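Local atomic coordinates of aminotransferase (Paracoccus denitrificans, PDB entry 4GRX), a protein that catalyses amino-group transfer as a class III omega-aminotransferase, probably moving the amino group of amines or omega-amino acids to keto acids with its lysine-linked pyridoxal phosphate. Residues H47-Y52 with G58-D63; I387-A392 with P437-T442; K78-A83 with A301-M306; P51-V56 with A73-K78. All coordinates share one frame; numbering follows the deposited sequence.

Contact 1: residues H47-Y52 with G58-D63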
loop_
_atom_site.group_PDB
_atom_site.type_symbol
_atom_site.label_atom_id
_atom_site.label_comp_id
_atom_site.label_asym_id
_atom_site.label_seq_id
_atom_site.Cartn_x
_atom_site.Cartn_y
_atom_site.Cartn_z
ATOM N N HIS A 47 14.094 17.570 -10.609
ATOM C CA HIS A 47 15.127 16.534 -10.775
ATOM C C HIS A 47 16.152 16.636 -9.700
ATOM O O HIS A 47 16.004 17.432 -8.777
ATOM C CB HIS A 47 15.824 16.678 -12.114
ATOM C CG HIS A 47 16.545 17.981 -12.276
ATOM N ND1 HIS A 47 15.908 19.122 -12.601
ATOM C CD2 HIS A 47 17.886 18.306 -12.137
ATOM C CE1 HIS A 47 16.798 20.129 -12.674
ATOM N NE2 HIS A 47 18.010 19.630 -12.392
ATOM N N GLY A 48 17.218 15.850 -9.820
ATOM C CA GLY A 48 18.308 15.860 -8.841
ATOM C C GLY A 48 19.647 15.435 -9.426
ATOM O O GLY A 48 19.721 15.000 -10.567
ATOM N N GLU A 49 20.715 15.587 -8.654
ATOM C CA GLU A 49 22.054 15.161 -9.068
ATOM C C GLU A 49 22.797 14.701 -7.825
ATOM O O GLU A 49 23.033 15.483 -6.898
ATOM C CB GLU A 49 22.834 16.297 -9.724
ATOM C CG GLU A 49 22.186 16.908 -10.954
ATOM C CD GLU A 49 22.857 18.204 -11.390
ATOM O OE1 GLU A 49 23.872 18.590 -10.760
ATOM O OE2 GLU A 49 22.376 18.845 -12.359
ATOM N N GLY A 50 23.173 13.431 -7.806
ATOM C CA GLY A 50 23.779 12.874 -6.625
ATOM C C GLY A 50 22.803 13.085 -5.484
ATOM O O GLY A 50 21.612 12.794 -5.623
ATOM N N PRO A 51 23.296 13.613 -4.351
ATOM C CA PRO A 51 22.456 13.871 -3.179
ATOM C C PRO A 51 21.768 15.239 -3.212
ATOM O O PRO A 51 21.277 15.714 -2.186
ATOM C CB PRO A 51 23.453 13.788 -2.029
ATOM C CG PRO A 51 24.757 14.219 -2.629
ATOM C CD PRO A 51 24.717 13.916 -4.099
ATOM N N TYR A 52 21.715 15.853 -4.388
ATOM C CA TYR A 52 21.079 17.159 -4.557
ATOM C C TYR A 52 19.758 17.069 -5.285
ATOM O O TYR A 52 19.606 16.272 -6.205
ATOM C CB TYR A 52 21.980 18.115 -5.329
ATOM C CG TYR A 52 23.281 18.409 -4.657
ATOM C CD1 TYR A 52 24.415 17.646 -4.935
ATOM C CD2 TYR A 52 23.382 19.442 -3.739
ATOM C CE1 TYR A 52 25.614 17.903 -4.307
ATOM C CE2 TYR A 52 24.575 19.712 -3.107
ATOM C CZ TYR A 52 25.686 18.943 -3.403
ATOM O OH TYR A 52 26.864 19.215 -2.780
ATOM N N GLY A 58 14.969 26.772 -10.109
ATOM C CA GLY A 58 16.395 26.487 -10.222
ATOM C C GLY A 58 17.163 26.454 -8.906
ATOM O O GLY A 58 18.396 26.314 -8.909
ATOM N N ARG A 59 16.459 26.583 -7.779
ATOM C CA ARG A 59 17.116 26.569 -6.476
ATOM C C ARG A 59 17.509 25.144 -6.098
ATOM O O ARG A 59 16.714 24.222 -6.214
ATOM C CB ARG A 59 16.238 27.223 -5.404
ATOM C CG ARG A 59 17.034 27.877 -4.277
ATOM C CD ARG A 59 16.148 28.378 -3.139
ATOM N NE ARG A 59 15.472 29.640 -3.463
ATOM C CZ ARG A 59 14.210 29.761 -3.890
ATOM N NH1 ARG A 59 13.424 28.691 -4.065
ATOM N NH2 ARG A 59 13.729 30.977 -4.141
ATOM N N ARG A 60 18.744 24.975 -5.646
ATOM C CA ARG A 60 19.346 23.659 -5.473
ATOM C C ARG A 60 19.594 23.362 -3.991
ATOM O O ARG A 60 20.017 24.241 -3.245
ATOM C CB ARG A 60 20.638 23.615 -6.301
ATOM C CG ARG A 60 21.521 22.389 -6.183
ATOM C CD ARG A 60 22.899 22.713 -6.762
ATOM N NE ARG A 60 23.740 21.522 -6.859
ATOM C CZ ARG A 60 23.791 20.717 -7.919
ATOM N NH1 ARG A 60 23.055 20.977 -9.000
ATOM N NH2 ARG A 60 24.581 19.647 -7.898
ATOM N N TYR A 61 19.307 22.131 -3.571
ATOM C CA TYR A 61 19.393 21.734 -2.155
ATOM C C TYR A 61 20.112 20.388 -1.952
ATOM O O TYR A 61 19.916 19.440 -2.718
ATOM C CB TYR A 61 18.002 21.623 -1.514
ATOM C CG TYR A 61 16.986 22.706 -1.867
ATOM C CD1 TYR A 61 16.313 22.694 -3.095
ATOM C CD2 TYR A 61 16.650 23.712 -0.944
ATOM C CE1 TYR A 61 15.366 23.659 -3.402
ATOM C CE2 TYR A 61 15.709 24.685 -1.252
ATOM C CZ TYR A 61 15.071 24.652 -2.480
ATOM O OH TYR A 61 14.141 25.612 -2.798
ATOM N N LEU A 62 20.923 20.305 -0.900
ATOM C CA LEU A 62 21.487 19.032 -0.461
ATOM C C LEU A 62 20.502 18.294 0.457
ATOM O O LEU A 62 20.326 18.670 1.612
ATOM C CB LEU A 62 22.815 19.279 0.246
ATOM C CG LEU A 62 23.548 18.109 0.891
ATOM C CD1 LEU A 62 23.859 17.031 -0.135
ATOM C CD2 LEU A 62 24.819 18.621 1.555
ATOM N N ASP A 63 19.848 17.257 -0.063
ATOM C CA ASP A 63 18.814 16.542 0.709
ATOM C C ASP A 63 19.450 15.530 1.651
ATOM O O ASP A 63 19.725 14.404 1.258
ATOM C CB ASP A 63 17.771 15.865 -0.203
ATOM C CG ASP A 63 16.593 15.287 0.577
ATOM O OD1 ASP A 63 16.811 14.675 1.651
ATOM O OD2 ASP A 63 15.428 15.431 0.122
#
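Tyr52 and Leu62 form an antiparallel, non-hydrogen-bonded pair, their CA atoms 4.5 Å apart. The backbone bond next to this pair runs from Asp63 N to Pro51 O at 3.0 Å. Charge pairing comes from Arg60, whose extended chain carries NH1 and NH2 to a single acceptor, Glu49 OE1, each nitrogen 3.1 Å from it. That oxygen sits in the guanidinium plane, yet both nitrogens approach from one face of the carboxylate, the two planes being 67° apart, so this salt bridge is not the flat two-oxygen kind. Strands 43-49, 52-55 and 60-63 are neighbours in one sheet, and a type II' turn from Glu49 to Tyr52 links the first two as a beta hairpin; contact 1 ties that turn to the third strand. Aromatic contacts centre on the Tyr52 ring, which its first torsion (chi1 -62°, CG beside the backbone N) sets between Arg60 and Leu62. Over one face lies Arg60 in a cation-pi contact, CZ 4.5 Å from the ring centroid; over the opposite face Leu62 CD1 makes a CH-pi contact at 4.3 Å from it. Apolar packing adds Pro51 CB against the same Leu62 CD1, 3.8 Å apart. The Tyr52 hydroxyl is hydrogen-bonded to Glu448 of helix 443-463, while Asp63 uses OD1 to accept a hydrogen bond from Asn65 N and OD2 to bond with Tyr94 OH of the second subunit.

Contact 2: residues I387-A392 with P437-T442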
loop_
_atom_site.group_PDB
_atom_site.type_symbol
_atom_site.label_atom_id
_atom_site.label_comp_id
_atom_site.label_asym_id
_atom_site.label_seq_id
_atom_site.Cartn_x
_atom_site.Cartn_y
_atom_site.Cartn_z
ATOM N N ILE A 387 24.020 5.909 14.593
ATOM C CA ILE A 387 24.979 4.909 14.148
ATOM C C ILE A 387 25.045 4.941 12.614
ATOM O O ILE A 387 24.084 5.371 11.958
ATOM C CB ILE A 387 24.584 3.516 14.696
ATOM C CG1 ILE A 387 25.731 2.509 14.544
ATOM C CG2 ILE A 387 23.247 3.046 14.098
ATOM C CD1 ILE A 387 25.592 1.287 15.429
ATOM N N GLY A 388 26.172 4.502 12.045
ATOM C CA GLY A 388 26.337 4.455 10.596
ATOM C C GLY A 388 25.953 5.771 9.953
ATOM O O GLY A 388 26.507 6.810 10.289
ATOM N N PHE A 389 24.991 5.731 9.038
ATOM C CA PHE A 389 24.501 6.954 8.396
ATOM C C PHE A 389 23.086 7.320 8.840
ATOM O O PHE A 389 22.248 7.718 8.017
ATOM C CB PHE A 389 24.546 6.817 6.875
ATOM C CG PHE A 389 25.800 7.347 6.245
ATOM C CD1 PHE A 389 27.021 7.301 6.920
ATOM C CD2 PHE A 389 25.765 7.875 4.953
ATOM C CE1 PHE A 389 28.177 7.782 6.325
ATOM C CE2 PHE A 389 26.915 8.350 4.350
ATOM C CZ PHE A 389 28.129 8.302 5.036
ATOM N N MET A 390 22.809 7.172 10.135
ATOM C CA MET A 390 21.555 7.651 10.700
ATOM C C MET A 390 21.797 8.265 12.073
ATOM O O MET A 390 22.350 7.624 12.970
ATOM C CB MET A 390 20.490 6.551 10.708
ATOM C CG MET A 390 20.760 5.365 11.611
ATOM S SD MET A 390 19.539 4.058 11.410
ATOM C CE MET A 390 17.991 4.839 11.886
ATOM N N TRP A 391 21.419 9.531 12.216
ATOM C CA TRP A 391 21.834 10.336 13.370
ATOM C C TRP A 391 20.821 11.374 13.739
ATOM O O TRP A 391 20.011 11.808 12.893
ATOM C CB TRP A 391 23.157 11.023 13.071
ATOM C CG TRP A 391 24.296 10.059 12.854
ATOM C CD1 TRP A 391 24.742 9.537 11.649
ATOM C CD2 TRP A 391 25.163 9.446 13.880
ATOM N NE1 TRP A 391 25.785 8.671 11.846
ATOM C CE2 TRP A 391 26.087 8.569 13.160
ATOM C CE3 TRP A 391 25.257 9.532 15.265
ATOM C CZ2 TRP A 391 27.059 7.823 13.821
ATOM C CZ3 TRP A 391 26.238 8.775 15.924
ATOM C CH2 TRP A 391 27.112 7.941 15.220
ATOM N N ALA A 392 20.853 11.779 15.010
ATOM C CA ALA A 392 20.006 12.866 15.494
ATOM C C ALA A 392 20.623 13.702 16.621
ATOM O O ALA A 392 21.356 13.190 17.476
ATOM C CB ALA A 392 18.637 12.356 15.896
ATOM N N PRO A 437 21.511 11.039 5.254
ATOM C CA PRO A 437 21.857 11.339 3.860
ATOM C C PRO A 437 22.014 10.075 2.996
ATOM O O PRO A 437 22.170 8.981 3.539
ATOM C CB PRO A 437 23.211 12.069 3.976
ATOM C CG PRO A 437 23.661 11.931 5.397
ATOM C CD PRO A 437 22.692 11.073 6.137
ATOM N N PRO A 438 21.987 10.215 1.653
ATOM C CA PRO A 438 22.274 9.021 0.841
ATOM C C PRO A 438 23.657 8.423 1.145
ATOM O O PRO A 438 24.572 9.109 1.624
ATOM C CB PRO A 438 22.248 9.553 -0.594
ATOM C CG PRO A 438 21.513 10.842 -0.532
ATOM C CD PRO A 438 21.807 11.416 0.816
ATOM N N PHE A 439 23.793 7.137 0.855
ATOM C CA PHE A 439 25.065 6.442 1.011
ATOM C C PHE A 439 26.159 6.979 0.072
ATOM O O PHE A 439 27.333 6.957 0.418
ATOM C CB PHE A 439 24.873 4.932 0.819
ATOM C CG PHE A 439 23.891 4.288 1.786
ATOM C CD1 PHE A 439 23.428 2.993 1.551
ATOM C CD2 PHE A 439 23.425 4.963 2.924
ATOM C CE1 PHE A 439 22.539 2.386 2.432
ATOM C CE2 PHE A 439 22.532 4.360 3.804
ATOM C CZ PHE A 439 22.088 3.068 3.559
ATOM N N ILE A 440 25.779 7.478 -1.099
ATOM C CA ILE A 440 26.738 8.026 -2.082
ATOM C C ILE A 440 27.438 9.332 -1.651
ATOM O O ILE A 440 28.141 9.972 -2.452
ATOM C CB ILE A 440 26.082 8.245 -3.468
ATOM C CG1 ILE A 440 24.956 9.288 -3.377
ATOM C CG2 ILE A 440 25.548 6.930 -4.021
ATOM C CD1 ILE A 440 24.764 10.078 -4.653
ATOM N N LEU A 441 27.254 9.707 -0.387
ATOM C CA LEU A 441 27.717 10.984 0.149
ATOM C C LEU A 441 29.236 11.050 0.313
ATOM O O LEU A 441 29.831 10.171 0.956
ATOM C CB LEU A 441 27.051 11.268 1.499
ATOM C CG LEU A 441 27.192 12.705 1.998
ATOM C CD1 LEU A 441 26.101 13.585 1.390
ATOM C CD2 LEU A 441 27.142 12.745 3.517
ATOM N N THR A 442 29.834 12.111 -0.240
ATOM C CA THR A 442 31.286 12.321 -0.223
ATOM C C THR A 442 31.702 13.166 0.986
ATOM O O THR A 442 30.902 13.946 1.503
ATOM C CB THR A 442 31.792 13.019 -1.521
ATOM O OG1 THR A 442 31.409 14.407 -1.524
ATOM C CG2 THR A 442 31.275 12.328 -2.797
#
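Phe389 and Pro437 are the nearest CA pair, 6.8 Å apart, between a type II' turn spanning Ile387 to Met390 and a segment that folds into a type I turn from Pro438 to Leu441. From the tip of the first turn the Phe389 side chain reaches across, and its CD2-CE2 rim does the touching. Pro438 O lies at the edge of the ring, in its plane, 3.7 Å from Phe389 CE2, which directs ring hydrogens at the carbonyl oxygen. The same CE2 meets Leu441 CB at 4.1 Å, the two side chains inclined to each other, and Phe389 CD2 comes within 4.3 Å of Phe439 CD2. The turn joins strands 381-387 and 390-395 of a three-stranded antiparallel sheet whose third strand, 432-435, leads into 437-442, so the contact packs a hairpin tip against the connection to helix 443-463. Backbone oxygens on both sides share a donor: Phe389 O and Pro437 O are each hydrogen-bonded to Arg276 NH1. Asn360 ND2 similarly bonds to Phe439 O and Leu441 O, satisfying two carbonyls in this buried region. Phe368 of helix 357-375 meets the Phe389 ring edge-to-face, and Met446 packs on both Phe389 and Leu441.

Contact 3: residues K78-A83 with A301-M306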
loop_
_atom_site.group_PDB
_atom_site.type_symbol
_atom_site.label_atom_id
_atom_site.label_comp_id
_atom_site.label_asym_id
_atom_site.label_seq_id
_atom_site.Cartn_x
_atom_site.Cartn_y
_atom_site.Cartn_z
ATOM N N LYS A 78 22.916 6.343 -12.388
ATOM C CA LYS A 78 22.858 5.850 -13.772
ATOM C C LYS A 78 22.532 4.363 -13.903
ATOM O O LYS A 78 21.745 3.980 -14.770
ATOM C CB LYS A 78 24.160 6.171 -14.513
ATOM C CG LYS A 78 24.011 6.226 -16.027
ATOM C CD LYS A 78 25.357 6.196 -16.741
ATOM C CE LYS A 78 25.165 5.966 -18.229
ATOM N NZ LYS A 78 26.395 5.395 -18.848
ATOM N N GLY A 79 23.141 3.540 -13.049
ATOM C CA GLY A 79 22.948 2.096 -13.090
ATOM C C GLY A 79 21.515 1.731 -12.788
ATOM O O GLY A 79 20.910 0.922 -13.489
ATOM N N LEU A 80 20.968 2.344 -11.741
ATOM C CA LEU A 80 19.575 2.150 -11.380
ATOM C C LEU A 80 18.597 2.699 -12.426
ATOM O O LEU A 80 17.563 2.073 -12.692
ATOM C CB LEU A 80 19.300 2.746 -10.006
ATOM C CG LEU A 80 19.756 1.878 -8.829
ATOM C CD1 LEU A 80 19.968 2.712 -7.577
ATOM C CD2 LEU A 80 18.781 0.745 -8.555
ATOM N N ILE A 81 18.910 3.853 -13.019
ATOM C CA ILE A 81 18.051 4.401 -14.065
ATOM C C ILE A 81 18.001 3.410 -15.220
ATOM O O ILE A 81 16.926 3.059 -15.717
ATOM C CB ILE A 81 18.515 5.804 -14.536
ATOM C CG1 ILE A 81 18.113 6.869 -13.512
ATOM C CG2 ILE A 81 17.958 6.157 -15.920
ATOM C CD1 ILE A 81 18.787 8.206 -13.729
ATOM N N GLU A 82 19.179 2.932 -15.609
ATOM C CA GLU A 82 19.328 2.031 -16.741
ATOM C C GLU A 82 18.646 0.684 -16.487
ATOM O O GLU A 82 18.054 0.113 -17.404
ATOM C CB GLU A 82 20.815 1.864 -17.093
ATOM C CG GLU A 82 21.151 2.072 -18.563
ATOM C CD GLU A 82 20.590 3.371 -19.162
ATOM O OE1 GLU A 82 20.798 4.483 -18.603
ATOM O OE2 GLU A 82 19.946 3.276 -20.235
ATOM N N ALA A 83 18.710 0.204 -15.243
ATOM C CA ALA A 83 18.023 -1.037 -14.834
ATOM C C ALA A 83 16.495 -0.968 -14.931
ATOM O O ALA A 83 15.853 -1.908 -15.405
ATOM C CB ALA A 83 18.452 -1.471 -13.438
ATOM N N ALA A 301 15.857 1.521 -3.453
ATOM C CA ALA A 301 16.469 2.851 -3.417
ATOM C C ALA A 301 15.472 3.953 -3.812
ATOM O O ALA A 301 15.824 4.913 -4.502
ATOM C CB ALA A 301 17.728 2.893 -4.290
ATOM N N GLY A 302 14.221 3.797 -3.374
ATOM C CA GLY A 302 13.142 4.731 -3.717
ATOM C C GLY A 302 12.791 4.883 -5.189
ATOM O O GLY A 302 12.136 5.842 -5.560
ATOM N N PHE A 303 13.218 3.944 -6.033
ATOM C CA PHE A 303 12.928 4.001 -7.476
ATOM C C PHE A 303 11.550 3.414 -7.843
ATOM O O PHE A 303 11.061 3.599 -8.975
ATOM C CB PHE A 303 14.030 3.290 -8.294
ATOM C CG PHE A 303 15.187 4.180 -8.726
ATOM C CD1 PHE A 303 15.896 4.949 -7.809
ATOM C CD2 PHE A 303 15.606 4.192 -10.061
ATOM C CE1 PHE A 303 16.972 5.733 -8.221
ATOM C CE2 PHE A 303 16.684 4.967 -10.475
ATOM C CZ PHE A 303 17.369 5.737 -9.557
ATOM N N PHE A 304 10.930 2.717 -6.889
ATOM C CA PHE A 304 9.689 1.979 -7.135
ATOM C C PHE A 304 9.083 1.504 -5.812
ATOM O O PHE A 304 9.820 1.037 -4.935
ATOM C CB PHE A 304 10.001 0.763 -8.019
ATOM C CG PHE A 304 8.791 0.110 -8.625
ATOM C CD1 PHE A 304 8.380 0.445 -9.899
ATOM C CD2 PHE A 304 8.070 -0.858 -7.921
ATOM C CE1 PHE A 304 7.276 -0.166 -10.465
ATOM C CE2 PHE A 304 6.970 -1.471 -8.489
ATOM C CZ PHE A 304 6.576 -1.130 -9.765
ATOM N N PRO A 305 7.743 1.597 -5.664
ATOM C CA PRO A 305 7.061 1.171 -4.426
ATOM C C PRO A 305 7.097 -0.348 -4.180
ATOM O O PRO A 305 6.446 -1.116 -4.879
ATOM C CB PRO A 305 5.608 1.654 -4.626
ATOM C CG PRO A 305 5.642 2.563 -5.800
ATOM C CD PRO A 305 6.788 2.110 -6.654
ATOM N N MET A 306 7.842 -0.775 -3.173
ATOM C CA MET A 306 7.997 -2.191 -2.909
ATOM C C MET A 306 8.066 -2.446 -1.421
ATOM O O MET A 306 8.713 -1.696 -0.684
ATOM C CB MET A 306 9.292 -2.682 -3.533
ATOM C CG MET A 306 9.393 -4.183 -3.711
ATOM S SD MET A 306 8.846 -4.683 -5.356
ATOM C CE MET A 306 9.704 -6.242 -5.431
#
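Phe303 O is hydrogen-bonded to Tyr88 OH of the second subunit, while the ring of Phe303 turns to Leu80 and Ile81 in the first turn of helix 78-90. The contact across the segments is apolar. Leu80 CB stands over one face of the Phe303 ring, 3.8 Å from the centroid and 28° off the ring normal, a CH-pi contact displaced toward the rim, where CE2 is 3.5 Å from that CB. With its CG anti to the carbonyl carbon (chi1 -79°), Leu80 carries its branch onward to Ala301, CD1 to CB 4.0 Å. Ile81 touches the ring differently: its CG1 lies 3.9 Å from Phe303 CE2, while its CA sits at the ring edge in plane. The helix start is capped by His77 ND1, bonded to Leu80 N. Across the dimer interface, Tyr88 of the second subunit also packs on Ile81. The loop 301-306 begins four residues beyond Lys297, the lysine modified by pyridoxal phosphate, and leads into strand 307-311 of the seven-stranded mixed sheet, an arrangement consistent with the large domain of fold type I pyridoxal phosphate enzymes.

Contact 4: residues P51-V56 with A73-K78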
loop_
_atom_site.group_PDB
_atom_site.type_symbol
_atom_site.label_atom_id
_atom_site.label_comp_id
_atom_site.label_asym_id
_atom_site.label_seq_id
_atom_site.Cartn_x
_atom_site.Cartn_y
_atom_site.Cartn_z
ATOM N N PRO A 51 23.296 13.613 -4.351
ATOM C CA PRO A 51 22.456 13.871 -3.179
ATOM C C PRO A 51 21.768 15.239 -3.212
ATOM O O PRO A 51 21.277 15.714 -2.186
ATOM C CB PRO A 51 23.453 13.788 -2.029
ATOM C CG PRO A 51 24.757 14.219 -2.629
ATOM C CD PRO A 51 24.717 13.916 -4.099
ATOM N N TYR A 52 21.715 15.853 -4.388
ATOM C CA TYR A 52 21.079 17.159 -4.557
ATOM C C TYR A 52 19.758 17.069 -5.285
ATOM O O TYR A 52 19.606 16.272 -6.205
ATOM C CB TYR A 52 21.980 18.115 -5.329
ATOM C CG TYR A 52 23.281 18.409 -4.657
ATOM C CD1 TYR A 52 24.415 17.646 -4.935
ATOM C CD2 TYR A 52 23.382 19.442 -3.739
ATOM C CE1 TYR A 52 25.614 17.903 -4.307
ATOM C CE2 TYR A 52 24.575 19.712 -3.107
ATOM C CZ TYR A 52 25.686 18.943 -3.403
ATOM O OH TYR A 52 26.864 19.215 -2.780
ATOM N N ILE A 53 18.813 17.895 -4.849
ATOM C CA ILE A 53 17.573 18.139 -5.581
ATOM C C ILE A 53 17.561 19.597 -6.049
ATOM O O ILE A 53 18.295 20.452 -5.513
ATOM C CB ILE A 53 16.309 17.787 -4.757
ATOM C CG1 ILE A 53 16.155 18.725 -3.546
ATOM C CG2 ILE A 53 16.332 16.315 -4.329
ATOM C CD1 ILE A 53 14.857 18.562 -2.786
ATOM N N VAL A 54 16.758 19.856 -7.083
ATOM C CA VAL A 54 16.689 21.161 -7.753
ATOM C C VAL A 54 15.221 21.467 -8.019
ATOM O O VAL A 54 14.529 20.647 -8.629
ATOM C CB VAL A 54 17.439 21.130 -9.111
ATOM C CG1 VAL A 54 17.298 22.441 -9.868
ATOM C CG2 VAL A 54 18.901 20.784 -8.904
ATOM N N ASP A 55 14.744 22.632 -7.574
ATOM C CA ASP A 55 13.335 22.997 -7.797
ATOM C C ASP A 55 13.075 23.746 -9.107
ATOM O O ASP A 55 13.978 23.943 -9.926
ATOM C CB ASP A 55 12.713 23.711 -6.579
ATOM C CG ASP A 55 13.279 25.106 -6.332
ATOM O OD1 ASP A 55 13.895 25.691 -7.246
ATOM O OD2 ASP A 55 13.080 25.632 -5.211
ATOM N N VAL A 56 11.828 24.156 -9.290
ATOM C CA VAL A 56 11.386 24.788 -10.518
ATOM C C VAL A 56 11.927 26.200 -10.723
ATOM O O VAL A 56 11.902 26.718 -11.846
ATOM C CB VAL A 56 9.861 24.856 -10.566
ATOM C CG1 VAL A 56 9.286 23.484 -10.928
ATOM C CG2 VAL A 56 9.311 25.384 -9.244
ATOM N N ALA A 73 20.984 5.848 -3.064
ATOM C CA ALA A 73 21.858 5.954 -4.214
ATOM C C ALA A 73 21.738 7.313 -4.918
ATOM O O ALA A 73 22.134 7.470 -6.070
ATOM C CB ALA A 73 21.593 4.812 -5.179
ATOM N N GLY A 74 21.191 8.294 -4.209
ATOM C CA GLY A 74 20.990 9.618 -4.776
ATOM C C GLY A 74 19.814 9.724 -5.733
ATOM O O GLY A 74 18.982 8.823 -5.832
ATOM N N PHE A 75 19.758 10.839 -6.448
ATOM C CA PHE A 75 18.597 11.171 -7.256
ATOM C C PHE A 75 18.818 11.023 -8.753
ATOM O O PHE A 75 17.948 11.381 -9.544
ATOM C CB PHE A 75 18.132 12.585 -6.913
ATOM C CG PHE A 75 17.761 12.756 -5.472
ATOM C CD1 PHE A 75 16.546 12.287 -5.001
ATOM C CD2 PHE A 75 18.635 13.373 -4.587
ATOM C CE1 PHE A 75 16.201 12.433 -3.667
ATOM C CE2 PHE A 75 18.297 13.531 -3.250
ATOM C CZ PHE A 75 17.077 13.064 -2.790
ATOM N N ASP A 76 19.975 10.502 -9.153
ATOM C CA ASP A 76 20.204 10.254 -10.574
ATOM C C ASP A 76 21.182 9.120 -10.874
ATOM O O ASP A 76 21.873 9.161 -11.886
ATOM C CB ASP A 76 20.588 11.562 -11.313
ATOM C CG ASP A 76 22.036 11.996 -11.067
ATOM O OD1 ASP A 76 22.576 11.774 -9.961
ATOM O OD2 ASP A 76 22.640 12.583 -11.997
ATOM N N HIS A 77 21.225 8.107 -10.013
ATOM C CA HIS A 77 22.110 6.961 -10.218
ATOM C C HIS A 77 21.885 6.293 -11.545
ATOM O O HIS A 77 20.823 5.725 -11.803
ATOM C CB HIS A 77 21.958 5.951 -9.104
ATOM C CG HIS A 77 23.017 4.892 -9.109
ATOM N ND1 HIS A 77 22.907 3.767 -9.831
ATOM C CD2 HIS A 77 24.242 4.819 -8.451
ATOM C CE1 HIS A 77 24.006 3.009 -9.651
ATOM N NE2 HIS A 77 24.821 3.651 -8.804
ATOM N N LYS A 78 22.916 6.343 -12.388
ATOM C CA LYS A 78 22.858 5.850 -13.772
ATOM C C LYS A 78 22.532 4.363 -13.903
ATOM O O LYS A 78 21.745 3.980 -14.770
ATOM C CB LYS A 78 24.160 6.171 -14.513
ATOM C CG LYS A 78 24.011 6.226 -16.027
ATOM C CD LYS A 78 25.357 6.196 -16.741
ATOM C CE LYS A 78 25.165 5.966 -18.229
ATOM N NZ LYS A 78 26.395 5.395 -18.848
#
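Ile53 CG2 sits over the centre of the Phe75 ring, 3.6 Å from the centroid and only 12° off the normal, a nearly perpendicular CH-pi contact. Because Ile53 CG1 occupies the position between the backbone N and the carbonyl carbon (chi1 66°), the CG2 methyl is the branch presented to the ring. Two backbone oxygens join the first shell: Pro51 O lies at the ring edge, near its plane, 3.8 Å from Phe75 CE2, and Tyr52 O approaches obliquely, 3.5 Å from Phe75 CD2. In the second shell Ile53 is held in its strand by backbone pairing with Tyr61 and packs on Val45. Phe75 is anchored by a backbone hydrogen bond with Gly50, and the neighbouring Asp76 OD1 bonds to Gly50 N, so the loop 73-78 docks on the hairpin turn before it enters helix 78-90. The second subunit closes in as well, with its Tyr94 on Ile53 and its Gly93 on Phe75. The ring thus meets a methyl with its face and turns its edge toward Pro51 O, with Tyr52 O oblique to it, a pattern implying that dispersion and weak electrostatics seat the aromatic group, while the conventional hydrogen bonds around Gly50 probably help to set the position of the loop.

How the contacts relate
Contacts 1 and 4 start from the same part of the chain, share Pro51 and Tyr52, and have centres about 5 Å apart on the sheet of strands 43-49, 52-55 and 60-63. Contact 4 hands the chain to contact 3 through Lys78, about 12 Å away between centres, where Leu80 packs on Ala73. Contact 2 lies furthest along the sequence, its centre about 16 Å from those of contacts 1 and 4, yet Ile440 touches Gly50, Pro51 and Gly74, and Pro438 touches Pro51. Contacts 2 and 3 do not touch. N-terminal and C-terminal parts thus meet near the hairpin turn, while contacts 1, 3 and 4 also reach the second subunit, linking this region to the dimer interface.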